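Local coordinates for response regulator receiver protein (Pseudoalteromonas atlantica T6c, PDB 3KTO), which probably receives signals through a CheY-like receiver domain of a two-component pathway, with a likely role in regulating transcription, at residues K24-S27 against P28-V31; M54-E57 against A58-D62; T73-R77 against G78-P82; S90-P93 against T94-A98; H114-V117 against H118-Q122. One frame throughout, in Å; residues are numbered along the deposited sequence.

All five contacts are local, each at a turn, a cap, a strand end or along a helix of one receiver domain. Interaction 2 is their hub: it sits at the end of the central strand, where relatives carry the phosphorylated aspartate, and it touches the other four. The selenium (SE) of selenomethionine Met54 packs on Leu74 CD1 of interaction 3 at 3.7 Å, and His59 CE1 on Thr94 CG2 of interaction 4 at 3.7 Å. Ile55 CD1 lies 4.1 Å from Leu26 CD1 of interaction 1 and reaches the helix of interaction 5. Interactions 1 and 5 form a second cluster, their centres about 11 Å apart. Interactions 4 and 5 stay separate, about 12 Å between nearest atoms.

Interaction 1. Residues K24-S27 against P28-V31; sequences KLLS and PLDV
Leu26 and Leu29 are the first and last residues of a type I beta turn that takes the chain out of helix 16-26 and on toward strand 32-36 of the CheY-like receiver fold. Among the hydrogen bonds, the one closing the turn runs from Leu29 N to Leu26 O, 2.9 Å long with an angle of 145° at the hydrogen. The donor stands well above the carbonyl plane, 51° out of it. A second bond comes from a side chain: Ser27 OG donates a hydrogen bond to Lys24 O over 3.0 Å and ties the turn back to Lys24 of helix 16-26. A chi1 of 65°, which sets OG between the backbone N and the carbonyl carbon, aims the hydroxyl at that oxygen. Packing against the proline is tight: Ser27 CB is 3.4 Å from Pro28 CD. Pro28 has no N-H to give to the helix; instead its ring carbon CD rests 3.4 Å from Lys24 O. The apolar part faces helix 113-127, where Leu29 packs on Val120 and Gln121. Within the turn the two leucine side chains cross at a slant and touch by one methyl each, Leu26 CD2 to Leu29 CD2 at 3.9 Å.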
loop_
_atom_site.group_PDB
_atom_site.type_symbol
_atom_site.label_atom_id
_atom_site.label_comp_id
_atom_site.label_asym_id
_atom_site.label_seq_id
_atom_site.Cartn_x
_atom_site.Cartn_y
_atom_site.Cartn_z
ATOM N N LYS A 24 -17.352 4.309 -6.501
ATOM C CA LYS A 24 -18.523 4.128 -5.648
ATOM C C LYS A 24 -18.848 5.408 -4.891
ATOM O O LYS A 24 -19.992 5.867 -4.878
ATOM C CB LYS A 24 -18.286 2.976 -4.664
ATOM C CG LYS A 24 -18.400 1.600 -5.307
ATOM C CD LYS A 24 -17.990 0.468 -4.362
ATOM C CE LYS A 24 -16.472 0.410 -4.180
ATOM N NZ LYS A 24 -16.019 -0.777 -3.384
ATOM N N LEU A 25 -17.833 5.983 -4.262
ATOM C CA LEU A 25 -17.994 7.219 -3.509
ATOM C C LEU A 25 -18.519 8.409 -4.318
ATOM O O LEU A 25 -19.250 9.245 -3.788
ATOM C CB LEU A 25 -16.659 7.616 -2.872
ATOM C CG LEU A 25 -16.630 8.987 -2.192
ATOM C CD1 LEU A 25 -17.523 8.970 -0.956
ATOM C CD2 LEU A 25 -15.204 9.344 -1.813
ATOM N N LEU A 26 -18.154 8.490 -5.592
ATOM C CA LEU A 26 -18.568 9.619 -6.415
ATOM C C LEU A 26 -19.755 9.367 -7.340
ATOM O O LEU A 26 -20.263 10.297 -7.963
ATOM C CB LEU A 26 -17.381 10.100 -7.249
ATOM C CG LEU A 26 -16.120 10.533 -6.505
ATOM C CD1 LEU A 26 -15.009 10.792 -7.516
ATOM C CD2 LEU A 26 -16.411 11.773 -5.671
ATOM N N SER A 27 -20.199 8.117 -7.433
ATOM C CA SER A 27 -21.320 7.779 -8.309
ATOM C C SER A 27 -22.562 8.613 -8.020
ATOM O O SER A 27 -23.243 9.066 -8.946
ATOM C CB SER A 27 -21.672 6.292 -8.191
ATOM O OG SER A 27 -22.157 5.942 -6.908
ATOM N N PRO A 28 -22.866 8.839 -6.727
ATOM C CA PRO A 28 -24.058 9.631 -6.421
ATOM C C PRO A 28 -23.909 11.124 -6.652
ATOM O O PRO A 28 -24.711 11.910 -6.162
ATOM C CB PRO A 28 -24.349 9.271 -4.964
ATOM C CG PRO A 28 -22.946 9.097 -4.388
ATOM C CD PRO A 28 -22.231 8.330 -5.495
ATOM N N LEU A 29 -22.864 11.497 -7.384
ATOM C CA LEU A 29 -22.593 12.887 -7.727
ATOM C C LEU A 29 -23.028 12.977 -9.192
ATOM O O LEU A 29 -23.080 11.956 -9.869
ATOM C CB LEU A 29 -21.086 13.198 -7.570
ATOM C CG LEU A 29 -20.704 14.274 -6.527
ATOM C CD1 LEU A 29 -21.363 13.907 -5.249
ATOM C CD2 LEU A 29 -19.206 14.387 -6.319
ATOM N N ASP A 30 -23.331 14.181 -9.678
ATOM C CA ASP A 30 -23.765 14.382 -11.069
ATOM C C ASP A 30 -22.596 14.341 -12.055
ATOM O O ASP A 30 -22.259 15.359 -12.668
ATOM C CB ASP A 30 -24.510 15.727 -11.205
ATOM C CG ASP A 30 -25.043 15.975 -12.619
ATOM O OD1 ASP A 30 -25.716 15.077 -13.178
ATOM O OD2 ASP A 30 -24.811 17.077 -13.167
ATOM N N VAL A 31 -21.980 13.168 -12.211
ATOM C CA VAL A 31 -20.838 13.009 -13.121
ATOM C C VAL A 31 -20.483 11.557 -13.367
ATOM O O VAL A 31 -20.760 10.698 -12.531
ATOM C CB VAL A 31 -19.567 13.710 -12.567
ATOM C CG1 VAL A 31 -19.097 13.011 -11.314
ATOM C CG2 VAL A 31 -18.460 13.709 -13.612
#

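Interaction 2. Residues M54-E57 against A58-D62; sequences MIIE and AHLED
Glu57 reaches round to the backbone of His59: CG is swung roughly opposite the backbone N (chi1 154°), and a bend at chi2 (61°) then folds the carboxylate over the start of the following loop. There Glu57 OE2 accepts from His59 N at 2.8 Å through its anti lone pair, in a fairly straight bond of 163°. The other oxygen, OE1, makes a salt bridge to Lys109, so both carboxylate oxygens have a partner. With an alanine here, the His59 N-H and the Lys109 ammonium would probably both be left without their mate, and the loop would be freer to shift. Ala58 CB lies over the centre of the His59 imidazole, 3.9 Å above its plane, while ND1 accepts from Asp65 N. Leu60 folds back over the strand end, CG 3.5 Å from Glu57 O and CD2 4.0 Å from Glu57 CB. In the CheY family the end of this strand normally carries the phosphorylated aspartate; here a glutamate appears to stand in that place, next to Asp13 and His14. Strand 51-57 runs between strands 8-12 and 83-87, with Ala58 against Val85 and Ala87, and Leu60 against Val12 and Ala39 of helix 39-42.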
loop_
_atom_site.group_PDB
_atom_site.type_symbol
_atom_site.label_atom_id
_atom_site.label_comp_id
_atom_site.label_asym_id
_atom_site.label_seq_id
_atom_site.Cartn_x
_atom_site.Cartn_y
_atom_site.Cartn_z
HETATM N N MSE A 54 -10.133 15.841 -13.918
HETATM C CA MSE A 54 -9.334 14.628 -13.802
HETATM C C MSE A 54 -8.857 14.384 -12.368
HETATM O O MSE A 54 -8.728 15.308 -11.572
HETATM C CB MSE A 54 -8.105 14.689 -14.724
HETATM C CG MSE A 54 -8.412 14.561 -16.222
HETATM SE SE MSE A 54 -6.827 14.330 -17.338
HETATM C CE MSE A 54 -6.165 12.758 -16.523
ATOM N N ILE A 55 -8.610 13.118 -12.058
ATOM C CA ILE A 55 -8.099 12.701 -10.755
ATOM C C ILE A 55 -6.955 11.777 -11.135
ATOM O O ILE A 55 -7.143 10.821 -11.903
ATOM C CB ILE A 55 -9.137 11.936 -9.942
ATOM C CG1 ILE A 55 -10.352 12.836 -9.693
ATOM C CG2 ILE A 55 -8.515 11.465 -8.624
ATOM C CD1 ILE A 55 -11.430 12.211 -8.807
ATOM N N ILE A 56 -5.767 12.073 -10.622
ATOM C CA ILE A 56 -4.595 11.289 -10.976
ATOM C C ILE A 56 -3.749 10.920 -9.764
ATOM O O ILE A 56 -3.470 11.765 -8.909
ATOM C CB ILE A 56 -3.710 12.078 -11.975
ATOM C CG1 ILE A 56 -4.547 12.543 -13.177
ATOM C CG2 ILE A 56 -2.548 11.230 -12.444
ATOM C CD1 ILE A 56 -3.742 13.398 -14.184
ATOM N N GLU A 57 -3.361 9.648 -9.707
ATOM C CA GLU A 57 -2.504 9.123 -8.650
ATOM C C GLU A 57 -1.123 9.643 -9.027
ATOM O O GLU A 57 -0.678 9.479 -10.165
ATOM C CB GLU A 57 -2.540 7.585 -8.660
ATOM C CG GLU A 57 -1.301 6.871 -8.095
ATOM C CD GLU A 57 -1.019 7.174 -6.634
ATOM O OE1 GLU A 57 -1.899 6.925 -5.777
ATOM O OE2 GLU A 57 0.095 7.660 -6.341
ATOM N N ALA A 58 -0.459 10.290 -8.078
ATOM C CA ALA A 58 0.856 10.869 -8.325
ATOM C C ALA A 58 1.934 9.881 -8.731
ATOM O O ALA A 58 2.808 10.215 -9.538
ATOM C CB ALA A 58 1.336 11.663 -7.077
ATOM N N HIS A 59 1.882 8.675 -8.176
ATOM C CA HIS A 59 2.918 7.679 -8.446
ATOM C C HIS A 59 2.397 6.432 -9.155
ATOM O O HIS A 59 2.442 5.328 -8.605
ATOM C CB HIS A 59 3.580 7.286 -7.127
ATOM C CG HIS A 59 3.948 8.456 -6.271
ATOM N ND1 HIS A 59 4.706 9.510 -6.736
ATOM C CD2 HIS A 59 3.661 8.739 -4.979
ATOM C CE1 HIS A 59 4.870 10.391 -5.765
ATOM N NE2 HIS A 59 4.245 9.948 -4.688
ATOM N N LEU A 60 1.905 6.624 -10.373
ATOM C CA LEU A 60 1.366 5.526 -11.164
ATOM C C LEU A 60 2.361 4.378 -11.291
ATOM O O LEU A 60 3.533 4.586 -11.602
ATOM C CB LEU A 60 0.956 6.037 -12.548
ATOM C CG LEU A 60 -0.241 6.991 -12.523
ATOM C CD1 LEU A 60 -0.351 7.722 -13.854
ATOM C CD2 LEU A 60 -1.515 6.214 -12.220
ATOM N N GLU A 61 1.876 3.171 -11.019
ATOM C CA GLU A 61 2.679 1.956 -11.076
ATOM C C GLU A 61 3.947 2.012 -10.225
ATOM O O GLU A 61 4.932 1.336 -10.509
ATOM C CB GLU A 61 3.018 1.618 -12.533
ATOM C CG GLU A 61 1.767 1.477 -13.391
ATOM C CD GLU A 61 1.995 0.705 -14.677
ATOM O OE1 GLU A 61 2.926 1.047 -15.434
ATOM O OE2 GLU A 61 1.226 -0.245 -14.935
ATOM N N ASP A 62 3.907 2.807 -9.162
ATOM C CA ASP A 62 5.047 2.934 -8.261
ATOM C C ASP A 62 6.239 3.684 -8.864
ATOM O O ASP A 62 7.352 3.619 -8.337
ATOM C CB ASP A 62 5.473 1.549 -7.768
ATOM C CG ASP A 62 5.511 1.457 -6.251
ATOM O OD1 ASP A 62 4.813 2.253 -5.583
ATOM O OD2 ASP A 62 6.228 0.580 -5.727
#

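Interaction 3. Residues T73-R77 against G78-P82; sequences TLVKR and GFHLP
The Phe79 ring meets Leu74 O at its edge, near the ring plane, and its CD2 also comes 4.0 Å from Arg77 CB and 3.8 Å from Arg77 O, the latter approached at a slant. A chi1 of -73° puts the ring beside its own backbone N, which turns it back toward the helix end; beyond, it packs on Ile47. The guanidinium group of Arg77 is the second flat group. Its chain runs extended from CG to NE, and one face is covered near the rim by Thr73 CG2, 3.5 Å above the plane, with Met43 close by. The His80 ring is the third: ND1 makes a weak hydrogen bond to Gly78 O at 2.7 Å, while its CE1 and NE2 lie obliquely near Val75 O, each 4.1 Å away. The backbone is fastened by two bonds that cross each other. Phe79 N gives to Leu74 O over 2.9 Å, and Gly78 N gives to Val75 O over 3.2 Å, the latter donor standing high above the carbonyl plane. Gly78, donor of the second, has a phi of 81°; a side chain there would run into Arg77 O, which explains the glycine. Leu74 CB and Phe79 CB, 4.2 Å apart, add an apolar contact across the bend. Together the crossed bonds, the glycine of positive phi at C-prime and the apolar pair that spans the turn make a Schellman motif, which ends helix 66-76 and turns the chain toward strand 83-87 of the receiver fold.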
loop_
_atom_site.group_PDB
_atom_site.type_symbol
_atom_site.label_atom_id
_atom_site.label_comp_id
_atom_site.label_asym_id
_atom_site.label_seq_id
_atom_site.Cartn_x
_atom_site.Cartn_y
_atom_site.Cartn_z
ATOM N N THR A 73 2.578 16.918 -18.917
ATOM C CA THR A 73 2.525 16.668 -20.349
ATOM C C THR A 73 1.242 17.209 -20.968
ATOM O O THR A 73 1.277 17.883 -21.998
ATOM C CB THR A 73 2.618 15.166 -20.652
ATOM O OG1 THR A 73 3.928 14.696 -20.303
ATOM C CG2 THR A 73 2.346 14.901 -22.139
ATOM N N LEU A 74 0.111 16.905 -20.339
ATOM C CA LEU A 74 -1.183 17.359 -20.826
ATOM C C LEU A 74 -1.271 18.879 -20.821
ATOM O O LEU A 74 -1.824 19.476 -21.746
ATOM C CB LEU A 74 -2.303 16.785 -19.966
ATOM C CG LEU A 74 -2.479 15.267 -19.976
ATOM C CD1 LEU A 74 -3.530 14.894 -18.952
ATOM C CD2 LEU A 74 -2.887 14.788 -21.369
ATOM N N VAL A 75 -0.732 19.504 -19.778
ATOM C CA VAL A 75 -0.755 20.958 -19.680
ATOM C C VAL A 75 0.119 21.546 -20.782
ATOM O O VAL A 75 -0.186 22.593 -21.347
ATOM C CB VAL A 75 -0.238 21.439 -18.303
ATOM C CG1 VAL A 75 -0.053 22.957 -18.315
ATOM C CG2 VAL A 75 -1.221 21.037 -17.214
ATOM N N LYS A 76 1.207 20.858 -21.088
ATOM C CA LYS A 76 2.110 21.305 -22.130
ATOM C C LYS A 76 1.400 21.222 -23.485
ATOM O O LYS A 76 1.644 22.041 -24.370
ATOM C CB LYS A 76 3.360 20.432 -22.139
ATOM C CG LYS A 76 4.533 21.053 -22.845
ATOM C CD LYS A 76 5.730 20.123 -22.837
ATOM C CE LYS A 76 6.971 20.848 -23.329
ATOM N NZ LYS A 76 6.758 21.478 -24.665
ATOM N N ARG A 77 0.514 20.238 -23.638
ATOM C CA ARG A 77 -0.225 20.052 -24.888
ATOM C C ARG A 77 -1.512 20.863 -24.965
ATOM O O ARG A 77 -2.386 20.576 -25.782
ATOM C CB ARG A 77 -0.555 18.577 -25.096
ATOM C CG ARG A 77 0.663 17.701 -25.270
ATOM C CD ARG A 77 0.268 16.263 -25.503
ATOM N NE ARG A 77 1.439 15.401 -25.592
ATOM C CZ ARG A 77 1.383 14.089 -25.784
ATOM N NH1 ARG A 77 0.209 13.486 -25.911
ATOM N NH2 ARG A 77 2.505 13.380 -25.835
ATOM N N GLY A 78 -1.635 21.866 -24.105
ATOM C CA GLY A 78 -2.814 22.711 -24.124
ATOM C C GLY A 78 -4.065 22.202 -23.434
ATOM O O GLY A 78 -5.082 22.891 -23.439
ATOM N N PHE A 79 -4.017 21.013 -22.846
ATOM C CA PHE A 79 -5.190 20.479 -22.154
ATOM C C PHE A 79 -5.258 21.034 -20.737
ATOM O O PHE A 79 -4.390 20.751 -19.912
ATOM C CB PHE A 79 -5.135 18.953 -22.127
ATOM C CG PHE A 79 -5.426 18.319 -23.453
ATOM C CD1 PHE A 79 -6.720 18.319 -23.969
ATOM C CD2 PHE A 79 -4.407 17.732 -24.195
ATOM C CE1 PHE A 79 -6.994 17.741 -25.205
ATOM C CE2 PHE A 79 -4.670 17.151 -25.431
ATOM C CZ PHE A 79 -5.967 17.156 -25.937
ATOM N N HIS A 80 -6.292 21.823 -20.459
ATOM C CA HIS A 80 -6.445 22.432 -19.146
ATOM C C HIS A 80 -7.714 22.032 -18.407
ATOM O O HIS A 80 -8.716 22.753 -18.429
ATOM C CB HIS A 80 -6.382 23.954 -19.270
ATOM C CG HIS A 80 -5.101 24.455 -19.864
ATOM N ND1 HIS A 80 -4.807 24.337 -21.206
ATOM C CD2 HIS A 80 -4.019 25.033 -19.292
ATOM C CE1 HIS A 80 -3.600 24.821 -21.435
ATOM N NE2 HIS A 80 -3.099 25.249 -20.291
ATOM N N LEU A 81 -7.660 20.882 -17.742
ATOM C CA LEU A 81 -8.793 20.378 -16.981
ATOM C C LEU A 81 -8.429 20.402 -15.508
ATOM O O LEU A 81 -7.330 19.995 -15.137
ATOM C CB LEU A 81 -9.109 18.940 -17.389
ATOM C CG LEU A 81 -9.486 18.667 -18.848
ATOM C CD1 LEU A 81 -9.520 17.166 -19.097
ATOM C CD2 LEU A 81 -10.833 19.296 -19.153
ATOM N N PRO A 82 -9.338 20.892 -14.651
ATOM C CA PRO A 82 -9.061 20.940 -13.213
ATOM C C PRO A 82 -8.654 19.537 -12.801
ATOM O O PRO A 82 -9.395 18.580 -13.039
ATOM C CB PRO A 82 -10.404 21.341 -12.613
ATOM C CG PRO A 82 -11.025 22.162 -13.699
ATOM C CD PRO A 82 -10.700 21.370 -14.939
#

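Interaction 4. Residues S90-P93 against T94-A98; sequences SDIP and TAVRA
Asp91 caps the start of helix 92-100 by taking up Thr94 N, a local contact at the surface of the domain. Asp91 OD1 lies 2.9 Å from Thr94 N and is met nearly head-on along its C-O bond, at 157° about the hydrogen. With chi1 at 52°, CG sits between the backbone N and the carbonyl carbon, and this folds the carboxylate over the first turn; OD2 goes on to a salt bridge with Lys64. A water joins the same two residues, accepting from Asp91 N at 2.8 Å and donating to Thr94 OG1 at 2.8 Å; that hydroxyl is also hydrogen-bonded to Asp65 OD1. This N-cap opens the helix of the beta-alpha-beta crossover made by strand 83-87, helix 92-100 and strand 105-108. Ahead of it, Ser90 OG donates to Asp91 O at 3.1 Å, and Thr94 CG2 lies 4.0 Å from that serine oxygen. Regular helical bonding follows, Val96 N to Ile92 O at 3.0 Å and Arg97 N to Pro93 O at 2.8 Å. On the outer side the CG2 methyls of Ile92 and Val96 touch. Arg97, extended from CG to NE, carries its guanidinium across to Glu72 and Asp65 in two salt bridges.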
loop_
_atom_site.group_PDB
_atom_site.type_symbol
_atom_site.label_atom_id
_atom_site.label_comp_id
_atom_site.label_asym_id
_atom_site.label_seq_id
_atom_site.Cartn_x
_atom_site.Cartn_y
_atom_site.Cartn_z
ATOM N N SER A 90 3.921 10.430 -0.142
ATOM C CA SER A 90 4.333 11.722 -0.657
ATOM C C SER A 90 5.276 12.532 0.211
ATOM O O SER A 90 5.114 12.599 1.427
ATOM C CB SER A 90 3.093 12.566 -0.948
ATOM O OG SER A 90 3.457 13.894 -1.288
ATOM N N ASP A 91 6.268 13.142 -0.429
ATOM C CA ASP A 91 7.192 14.006 0.276
ATOM C C ASP A 91 6.847 15.419 -0.167
ATOM O O ASP A 91 6.008 15.614 -1.047
ATOM C CB ASP A 91 8.664 13.674 -0.032
ATOM C CG ASP A 91 8.974 13.618 -1.517
ATOM O OD1 ASP A 91 8.375 14.378 -2.312
ATOM O OD2 ASP A 91 9.858 12.814 -1.881
ATOM N N ILE A 92 7.479 16.407 0.447
ATOM C CA ILE A 92 7.194 17.790 0.111
ATOM C C ILE A 92 7.452 18.162 -1.354
ATOM O O ILE A 92 6.622 18.820 -1.975
ATOM C CB ILE A 92 7.995 18.754 1.019
ATOM C CG1 ILE A 92 7.560 18.592 2.479
ATOM C CG2 ILE A 92 7.800 20.162 0.567
ATOM C CD1 ILE A 92 6.081 18.612 2.687
ATOM N N PRO A 93 8.606 17.755 -1.924
ATOM C CA PRO A 93 8.864 18.109 -3.329
ATOM C C PRO A 93 7.785 17.623 -4.302
ATOM O O PRO A 93 7.449 18.316 -5.257
ATOM C CB PRO A 93 10.232 17.486 -3.597
ATOM C CG PRO A 93 10.915 17.638 -2.264
ATOM C CD PRO A 93 9.817 17.188 -1.305
ATOM N N THR A 94 7.241 16.439 -4.060
ATOM C CA THR A 94 6.188 15.909 -4.926
ATOM C C THR A 94 4.935 16.811 -4.877
ATOM O O THR A 94 4.343 17.139 -5.913
ATOM C CB THR A 94 5.840 14.463 -4.522
ATOM O OG1 THR A 94 6.909 13.597 -4.931
ATOM C CG2 THR A 94 4.523 14.011 -5.164
ATOM N N ALA A 95 4.551 17.221 -3.674
ATOM C CA ALA A 95 3.389 18.101 -3.496
ATOM C C ALA A 95 3.621 19.417 -4.226
ATOM O O ALA A 95 2.746 19.910 -4.935
ATOM C CB ALA A 95 3.146 18.368 -2.004
ATOM N N VAL A 96 4.810 19.985 -4.052
ATOM C CA VAL A 96 5.154 21.244 -4.698
ATOM C C VAL A 96 5.151 21.098 -6.222
ATOM O O VAL A 96 4.646 21.961 -6.933
ATOM C CB VAL A 96 6.547 21.751 -4.221
ATOM C CG1 VAL A 96 6.980 22.969 -5.033
ATOM C CG2 VAL A 96 6.487 22.106 -2.734
ATOM N N ARG A 97 5.722 20.013 -6.723
ATOM C CA ARG A 97 5.744 19.790 -8.163
ATOM C C ARG A 97 4.307 19.712 -8.695
ATOM O O ARG A 97 4.000 20.216 -9.774
ATOM C CB ARG A 97 6.493 18.498 -8.474
ATOM C CG ARG A 97 6.535 18.167 -9.940
ATOM C CD ARG A 97 7.322 16.892 -10.193
ATOM N NE ARG A 97 7.424 16.629 -11.624
ATOM C CZ ARG A 97 8.147 15.648 -12.147
ATOM N NH1 ARG A 97 8.835 14.831 -11.360
ATOM N NH2 ARG A 97 8.177 15.489 -13.460
ATOM N N ALA A 98 3.432 19.081 -7.919
ATOM C CA ALA A 98 2.033 18.938 -8.284
ATOM C C ALA A 98 1.369 20.300 -8.405
ATOM O O ALA A 98 0.672 20.572 -9.388
ATOM C CB ALA A 98 1.311 18.104 -7.245
HETATM O O HOH W 1 6.649 11.797 -2.832
#

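Interaction 5. Residues H114-V117 against H118-Q122; sequences HVLV and HDVQQ
Leu116 and Val120 lie side by side on helix 113-127, one turn apart and pointing the same way, with Leu116 CD1 4.1 Å from Val120 CG2. Leu116 gets there with CG opposite the backbone N (chi1 174°) and chi2 of 66° bringing CD1 to the valine methyl. Val115 and Asp119 repeat the pattern on the next face round: their side chains run alongside each other, Val115 CG1 4.1 Å from Asp119 OD2, and the carboxylate carbon Asp119 CG hangs 3.4 Å from Val115 O. The other carboxylate oxygen, OD1, stands in the plane of the His118 ring, at its edge. OD2 also comes near the carboxylate of Asp105, and the closeness would probably raise the pKa of at least one of them. With an alanine in place of Asp119, the edge of the His118 ring would lose its polar neighbour, and a gap is likely to open beside Val115 CG1. Farther out, Val115 CG2 covers one face of the His114 ring near its rim, 3.9 Å above the plane. The helix backbone is regular: His118 N gives to His114 O at 2.8 Å and Val120 N to Leu116 O at 3.0 Å. The Leu116 and Val120 face packs inward, on Leu22 and Leu26 of helix 16-26 and on Ile84 of strand 83-87, while Val115, Leu116 and Asp119 lie against Ile107 of strand 105-108, outermost in this chain's sheet.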
loop_
_atom_site.group_PDB
_atom_site.type_symbol
_atom_site.label_atom_id
_atom_site.label_comp_id
_atom_site.label_asym_id
_atom_site.label_seq_id
_atom_site.Cartn_x
_atom_site.Cartn_y
_atom_site.Cartn_z
ATOM N N HIS A 114 -15.191 13.548 2.499
ATOM C CA HIS A 114 -15.816 14.838 2.204
ATOM C C HIS A 114 -14.866 15.790 1.488
ATOM O O HIS A 114 -15.300 16.644 0.720
ATOM C CB HIS A 114 -16.408 15.496 3.464
ATOM C CG HIS A 114 -15.405 16.168 4.346
ATOM N ND1 HIS A 114 -14.777 15.524 5.390
ATOM C CD2 HIS A 114 -14.941 17.440 4.356
ATOM C CE1 HIS A 114 -13.973 16.372 6.007
ATOM N NE2 HIS A 114 -14.053 17.540 5.400
ATOM N N VAL A 115 -13.568 15.632 1.717
ATOM C CA VAL A 115 -12.599 16.484 1.041
ATOM C C VAL A 115 -12.664 16.172 -0.450
ATOM O O VAL A 115 -12.804 17.064 -1.281
ATOM C CB VAL A 115 -11.167 16.221 1.549
ATOM C CG1 VAL A 115 -10.159 17.011 0.717
ATOM C CG2 VAL A 115 -11.061 16.622 3.011
ATOM N N LEU A 116 -12.572 14.893 -0.785
ATOM C CA LEU A 116 -12.625 14.495 -2.179
ATOM C C LEU A 116 -13.968 14.876 -2.788
ATOM O O LEU A 116 -14.017 15.478 -3.856
ATOM C CB LEU A 116 -12.406 12.991 -2.320
ATOM C CG LEU A 116 -12.596 12.467 -3.745
ATOM C CD1 LEU A 116 -11.518 13.037 -4.658
ATOM C CD2 LEU A 116 -12.557 10.951 -3.738
ATOM N N VAL A 117 -15.057 14.532 -2.108
ATOM C CA VAL A 117 -16.386 14.841 -2.626
ATOM C C VAL A 117 -16.504 16.336 -2.905
ATOM O O VAL A 117 -16.968 16.746 -3.968
ATOM C CB VAL A 117 -17.488 14.375 -1.636
ATOM C CG1 VAL A 117 -18.868 14.790 -2.140
ATOM C CG2 VAL A 117 -17.430 12.864 -1.491
ATOM N N HIS A 118 -16.047 17.147 -1.961
ATOM C CA HIS A 118 -16.098 18.590 -2.113
ATOM C C HIS A 118 -15.302 19.072 -3.326
ATOM O O HIS A 118 -15.793 19.876 -4.117
ATOM C CB HIS A 118 -15.576 19.268 -0.844
ATOM C CG HIS A 118 -15.584 20.762 -0.915
ATOM N ND1 HIS A 118 -14.584 21.483 -1.530
ATOM C CD2 HIS A 118 -16.501 21.667 -0.499
ATOM C CE1 HIS A 118 -14.884 22.770 -1.493
ATOM N NE2 HIS A 118 -16.043 22.908 -0.873
ATOM N N ASP A 119 -14.072 18.583 -3.471
ATOM C CA ASP A 119 -13.226 18.976 -4.598
ATOM C C ASP A 119 -13.873 18.663 -5.937
ATOM O O ASP A 119 -13.790 19.455 -6.879
ATOM C CB ASP A 119 -11.871 18.269 -4.534
ATOM C CG ASP A 119 -10.965 18.839 -3.464
ATOM O OD1 ASP A 119 -11.289 19.916 -2.924
ATOM O OD2 ASP A 119 -9.922 18.214 -3.178
ATOM N N VAL A 120 -14.507 17.502 -6.027
ATOM C CA VAL A 120 -15.160 17.098 -7.262
ATOM C C VAL A 120 -16.411 17.938 -7.544
ATOM O O VAL A 120 -16.638 18.361 -8.676
ATOM C CB VAL A 120 -15.531 15.607 -7.216
ATOM C CG1 VAL A 120 -16.355 15.232 -8.439
ATOM C CG2 VAL A 120 -14.253 14.765 -7.156
ATOM N N GLN A 121 -17.219 18.178 -6.516
ATOM C CA GLN A 121 -18.428 18.981 -6.682
ATOM C C GLN A 121 -18.043 20.370 -7.187
ATOM O O GLN A 121 -18.725 20.953 -8.038
ATOM C CB GLN A 121 -19.170 19.110 -5.350
ATOM C CG GLN A 121 -20.565 19.704 -5.472
ATOM C CD GLN A 121 -21.517 18.792 -6.228
ATOM O OE1 GLN A 121 -21.871 19.058 -7.380
ATOM N NE2 GLN A 121 -21.934 17.709 -5.581
ATOM N N GLN A 122 -16.943 20.896 -6.662
ATOM C CA GLN A 122 -16.462 22.211 -7.066
ATOM C C GLN A 122 -16.167 22.228 -8.567
ATOM O O GLN A 122 -16.516 23.175 -9.272
ATOM C CB GLN A 122 -15.204 22.572 -6.273
ATOM C CG GLN A 122 -14.664 23.960 -6.575
ATOM C CD GLN A 122 -13.518 24.361 -5.660
ATOM O OE1 GLN A 122 -13.685 24.469 -4.441
ATOM N NE2 GLN A 122 -12.346 24.587 -6.245
#